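PDB 5O9X: phosphoacetylglucosamine mutase from Aspergillus lentulus, which probably interconverts the 6-phosphate and 1-phosphate of N-acetylglucosamine by way of a bisphosphorylated sugar, as phosphohexomutases do. Local coordinates for residues K79-M84 and P165-V170; R127-R132 and Y169-K174. The protein carries 1 engineered substitution. All coordinates share one frame; numbering follows the deposited sequence.

Overall arrangement
Both contacts pack helix 164-176 against the five-stranded mixed sheet of the first alpha/beta/alpha domain of this phosphohexomutase. Strand 75-81 comes first along the chain, then strand 127-132, and the helix follows strand 155-161 at the sheet's edge. Interaction 1 uses the first part of the helix, interaction 2 the turns after it, sharing Tyr169 and Val170. Their centres lie about 6 Å apart, and Val171 touches the backbone of Asp82 and Pro83. Strand 61-66 separates the two strands in the sheet, so one helix spans three neighbouring strands. The Lys79 side chain of interaction 1 is about 6 Å from the bound glucose 1,6-bisphosphate; the helix thus covers part of one sheet face beside the ligand site.

Interaction 1. Residues K79-M84 and P165-V170; sequences KLVDPM and PQLHYV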
# COMPACT_ATOMS: atom_id res chain seq x y z
N LYS A 79 -7.26 4.05 8.88
CA LYS A 79 -7.32 4.53 7.47
C LYS A 79 -8.72 4.72 6.87
O LYS A 79 -9.53 3.76 6.88
CB LYS A 79 -6.67 3.47 6.61
CG LYS A 79 -6.05 4.15 5.42
CD LYS A 79 -5.26 3.21 4.57
CE LYS A 79 -6.18 2.43 3.67
NZ LYS A 79 -5.29 1.66 2.76
N LEU A 80 -9.00 5.91 6.31
CA LEU A 80 -10.28 6.09 5.59
C LEU A 80 -10.26 5.70 4.07
O LEU A 80 -9.27 5.92 3.36
CB LEU A 80 -10.84 7.48 5.82
CG LEU A 80 -11.21 7.57 7.30
CD1 LEU A 80 -10.33 8.61 7.99
CD2 LEU A 80 -12.69 7.91 7.37
N VAL A 81 -11.36 5.13 3.61
CA VAL A 81 -11.50 4.63 2.23
C VAL A 81 -12.71 5.33 1.58
O VAL A 81 -13.81 5.19 2.06
CB VAL A 81 -11.70 3.08 2.15
CG1 VAL A 81 -11.70 2.61 0.66
CG2 VAL A 81 -10.57 2.37 2.91
N ASP A 82 -12.47 6.01 0.47
CA ASP A 82 -13.53 6.75 -0.27
C ASP A 82 -14.29 5.76 -1.17
O ASP A 82 -13.84 4.59 -1.37
CB ASP A 82 -12.92 7.91 -1.07
CG ASP A 82 -13.07 9.28 -0.40
OD1 ASP A 82 -13.86 9.45 0.52
OD2 ASP A 82 -12.40 10.26 -0.82
N PRO A 83 -15.39 6.22 -1.81
CA PRO A 83 -16.31 5.23 -2.36
C PRO A 83 -15.78 4.29 -3.42
O PRO A 83 -16.34 3.21 -3.54
CB PRO A 83 -17.44 6.13 -2.96
CG PRO A 83 -17.48 7.26 -1.93
CD PRO A 83 -16.00 7.59 -1.87
N MET A 84 -14.77 4.70 -4.20
CA MET A 84 -14.31 3.84 -5.31
C MET A 84 -13.05 3.07 -4.91
O MET A 84 -12.37 2.47 -5.74
CB MET A 84 -14.17 4.65 -6.64
CG MET A 84 -15.56 5.07 -7.23
SD MET A 84 -16.63 3.61 -7.53
CE MET A 84 -15.84 2.89 -8.98
N PRO A 165 -6.62 -4.61 1.52
CA PRO A 165 -7.22 -4.58 0.18
C PRO A 165 -8.61 -5.24 0.13
O PRO A 165 -9.44 -4.80 -0.66
CB PRO A 165 -6.25 -5.45 -0.66
CG PRO A 165 -4.96 -5.40 0.06
CD PRO A 165 -5.26 -5.19 1.52
N GLN A 166 -8.87 -6.27 0.97
CA GLN A 166 -10.28 -6.81 1.07
C GLN A 166 -11.28 -5.73 1.45
O GLN A 166 -12.38 -5.66 0.82
CB GLN A 166 -10.41 -7.97 2.03
CG GLN A 166 -9.84 -9.23 1.40
CD GLN A 166 -9.88 -10.39 2.39
OE1 GLN A 166 -9.78 -10.21 3.65
NE2 GLN A 166 -10.03 -11.60 1.85
N LEU A 167 -10.94 -4.91 2.45
CA LEU A 167 -11.83 -3.82 2.84
C LEU A 167 -12.04 -2.81 1.66
O LEU A 167 -13.17 -2.43 1.35
CB LEU A 167 -11.36 -3.18 4.21
CG LEU A 167 -12.41 -2.11 4.44
CD1 LEU A 167 -13.77 -2.51 5.02
CD2 LEU A 167 -11.87 -0.78 4.86
N HIS A 168 -10.94 -2.32 1.01
CA HIS A 168 -11.11 -1.45 -0.19
C HIS A 168 -12.01 -2.08 -1.29
O HIS A 168 -12.86 -1.39 -1.95
CB HIS A 168 -9.73 -1.23 -0.80
CG HIS A 168 -8.92 -0.18 -0.12
ND1 HIS A 168 -8.34 -0.37 1.11
CD2 HIS A 168 -8.61 1.09 -0.50
CE1 HIS A 168 -7.64 0.70 1.43
NE2 HIS A 168 -7.82 1.62 0.48
N TYR A 169 -11.80 -3.37 -1.53
CA TYR A 169 -12.64 -4.16 -2.47
C TYR A 169 -14.12 -4.12 -2.08
O TYR A 169 -14.97 -3.86 -2.95
CB TYR A 169 -12.12 -5.64 -2.59
CG TYR A 169 -13.11 -6.57 -3.18
CD1 TYR A 169 -13.11 -6.81 -4.62
CD2 TYR A 169 -14.08 -7.19 -2.40
CE1 TYR A 169 -14.03 -7.68 -5.19
CE2 TYR A 169 -15.03 -8.04 -2.99
CZ TYR A 169 -15.01 -8.27 -4.37
OH TYR A 169 -15.97 -9.13 -4.95
N VAL A 170 -14.43 -4.33 -0.80
CA VAL A 170 -15.82 -4.34 -0.28
C VAL A 170 -16.49 -2.96 -0.49
O VAL A 170 -17.64 -2.91 -0.92
CB VAL A 170 -15.91 -4.73 1.22
CG1 VAL A 170 -17.32 -4.51 1.79
CG2 VAL A 170 -15.54 -6.19 1.39
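Val81, at the end of strand 75-81, lays both methyls over one face of the His168 imidazole. CG2 makes a CH-pi contact, 3.8 Å from the ring centroid and 17° off the ring normal, while CG1 lies 3.6 Å from His168 CD2. With CG1 anti to the backbone N (chi1 -174°) and CG2 beside that nitrogen, the forked side chain presents both branches to the helix. The CG2 methyl also reaches the neighbouring helix residue, 3.9 Å from Leu167 CD2. Branching at CB thus lets one short side chain cover the imidazole and touch an aliphatic partner as well.

The CB bond of His168 does not point at the strand, but the ring reaches it, its side chain crossing that of Val81 obliquely. Lys79 comes from another direction. Its chain bends at the third torsion and crosses the imidazole at about a right angle, bringing CE to the ring edge, in its plane. NZ follows near that edge, but its exact placement is doubtful because it sits too close to the ring. Thr164 also touches the Lys79 side chain.

Strand and helix run 29° from parallel in these segments, their axes 9.8 Å apart, and the contact lies close to the bound glucose 1,6-bisphosphate. Histidine suits this place because it is both flat and polar: ND1 is hydrogen-bonded to the carbonyl oxygen of Thr164, one turn earlier in the helix, which would restrain the rotation of the imidazole with one face towards the methyls of Val81.

Interaction 2. Residues R127-R132 and Y169-K174; sequences RVVFAR and YVVRCK
Val129, on the central part of strand 127-132, meets helix 164-176 through both of its methyls, each touching a different valine. The apolar contacts are these two: CG1 lies 3.8 Å from Val171 CG2, and CG2 lies 4.0 Å from Val170 CG1. Because chi1 is 54°, Val129 CG1 sits between the backbone N and the carbonyl carbon, while CG2 is turned opposite the nitrogen, and the fork opens towards two consecutive helix residues. The Val170 methyl used here is the one anti to its own backbone N, whereas Val171 offers the methyl beside its nitrogen. Each helix valine meets the strand side chain at a slant. The closest CA atoms, those of Val129 and Val171, are 7.2 Å apart, a spacing that short branched side chains can fill.

The backbone hydrogen bonds near the contact run within the helix and within the sheet. Cys173 N donates to Tyr169 O and Lys174 N to Val170 O, both at 2.9 Å, whereas Val129 pairs with Ile62 and Val64 of the adjoining strand 61-66. Val129 also touches Met159 and Trp61, on the strands flanking its own.

One cationic interaction lies beside the valines: Lys174, partly exposed, makes a cation-pi contact with Trp61 and gives the strand a looser cover. This is the helix-on-sheet packing of an alpha/beta/alpha layer. With main-chain groups engaged within helix and sheet, the closest contacts here are between valine methyls, and the attraction between them is dispersive and hydrophobic.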
# COMPACT_ATOMS: atom_id res chain seq x y z
N ARG A 127 -23.43 5.81 5.52
CA ARG A 127 -23.21 4.37 5.47
C ARG A 127 -21.67 4.09 5.57
O ARG A 127 -20.91 4.62 4.77
CB ARG A 127 -23.82 3.80 4.16
CG ARG A 127 -25.37 3.88 4.12
CD ARG A 127 -25.89 3.22 2.86
NE ARG A 127 -27.34 3.40 2.70
CZ ARG A 127 -27.90 4.39 1.99
NH1 ARG A 127 -27.17 5.29 1.33
NH2 ARG A 127 -29.23 4.44 1.92
N VAL A 128 -21.26 3.38 6.62
CA VAL A 128 -19.84 3.13 6.90
C VAL A 128 -19.62 1.61 7.06
O VAL A 128 -20.38 0.94 7.70
CB VAL A 128 -19.36 3.98 8.10
CG1 VAL A 128 -17.90 3.68 8.53
CG2 VAL A 128 -19.54 5.46 7.78
N VAL A 129 -18.59 1.07 6.42
CA VAL A 129 -18.24 -0.38 6.57
C VAL A 129 -16.77 -0.41 7.12
O VAL A 129 -15.92 0.39 6.68
CB VAL A 129 -18.47 -1.15 5.21
CG1 VAL A 129 -17.72 -0.50 4.04
CG2 VAL A 129 -18.01 -2.63 5.29
N PHE A 130 -16.45 -1.31 8.05
CA PHE A 130 -15.13 -1.32 8.64
C PHE A 130 -14.64 -2.75 8.86
O PHE A 130 -15.44 -3.67 8.80
CB PHE A 130 -15.12 -0.45 9.89
CG PHE A 130 -16.09 -0.87 10.96
CD1 PHE A 130 -15.82 -2.00 11.80
CD2 PHE A 130 -17.27 -0.13 11.20
CE1 PHE A 130 -16.71 -2.39 12.82
CE2 PHE A 130 -18.17 -0.53 12.25
CZ PHE A 130 -17.86 -1.64 13.06
N ALA A 131 -13.32 -2.90 9.05
CA ALA A 131 -12.67 -4.19 9.29
C ALA A 131 -11.38 -3.85 10.02
O ALA A 131 -11.08 -2.64 10.24
CB ALA A 131 -12.36 -4.84 7.95
N ARG A 132 -10.64 -4.89 10.44
CA ARG A 132 -9.45 -4.65 11.17
C ARG A 132 -8.51 -5.81 10.88
O ARG A 132 -8.96 -6.88 10.41
CB ARG A 132 -9.76 -4.67 12.70
CG ARG A 132 -10.40 -5.98 13.25
CD ARG A 132 -11.27 -5.67 14.53
NE ARG A 132 -11.68 -6.88 15.35
CZ ARG A 132 -12.85 -7.40 15.69
NH1 ARG A 132 -14.10 -7.00 15.20
NH2 ARG A 132 -12.77 -8.45 16.52
N TYR A 169 -11.80 -3.37 -1.53
CA TYR A 169 -12.64 -4.16 -2.47
C TYR A 169 -14.12 -4.12 -2.08
O TYR A 169 -14.97 -3.86 -2.95
CB TYR A 169 -12.12 -5.64 -2.59
CG TYR A 169 -13.11 -6.57 -3.18
CD1 TYR A 169 -13.11 -6.81 -4.62
CD2 TYR A 169 -14.08 -7.19 -2.40
CE1 TYR A 169 -14.03 -7.68 -5.19
CE2 TYR A 169 -15.03 -8.04 -2.99
CZ TYR A 169 -15.01 -8.27 -4.37
OH TYR A 169 -15.97 -9.13 -4.95
N VAL A 170 -14.43 -4.33 -0.80
CA VAL A 170 -15.82 -4.34 -0.28
C VAL A 170 -16.49 -2.96 -0.49
O VAL A 170 -17.64 -2.91 -0.92
CB VAL A 170 -15.91 -4.73 1.22
CG1 VAL A 170 -17.32 -4.51 1.79
CG2 VAL A 170 -15.54 -6.19 1.39
N VAL A 171 -15.78 -1.89 -0.15
CA VAL A 171 -16.26 -0.50 -0.36
C VAL A 171 -16.66 -0.27 -1.85
O VAL A 171 -17.80 0.13 -2.11
CB VAL A 171 -15.23 0.56 0.08
CG1 VAL A 171 -15.79 1.98 -0.26
CG2 VAL A 171 -14.99 0.43 1.64
N ARG A 172 -15.72 -0.49 -2.77
CA ARG A 172 -15.97 -0.40 -4.23
C ARG A 172 -17.17 -1.28 -4.64
O ARG A 172 -18.12 -0.78 -5.28
CB ARG A 172 -14.73 -0.68 -5.04
CG ARG A 172 -14.95 -0.35 -6.49
CD ARG A 172 -13.68 -0.54 -7.23
NE ARG A 172 -13.76 -0.13 -8.63
CZ ARG A 172 -12.67 0.09 -9.38
NH1 ARG A 172 -11.46 -0.06 -8.86
NH2 ARG A 172 -12.78 0.48 -10.64
N CYS A 173 -17.19 -2.54 -4.22
CA CYS A 173 -18.35 -3.39 -4.54
C CYS A 173 -19.68 -2.82 -4.09
O CYS A 173 -20.64 -2.79 -4.89
CB CYS A 173 -18.23 -4.83 -3.97
SG CYS A 173 -16.94 -5.72 -4.85
N LYS A 174 -19.78 -2.40 -2.83
CA LYS A 174 -21.09 -1.96 -2.34
C LYS A 174 -21.53 -0.65 -3.09
O LYS A 174 -22.73 -0.35 -3.22
CB LYS A 174 -21.07 -1.72 -0.83
CG LYS A 174 -20.77 -2.92 0.04
CD LYS A 174 -20.92 -2.55 1.48
CE LYS A 174 -22.40 -2.54 1.87
NZ LYS A 174 -23.06 -3.86 1.75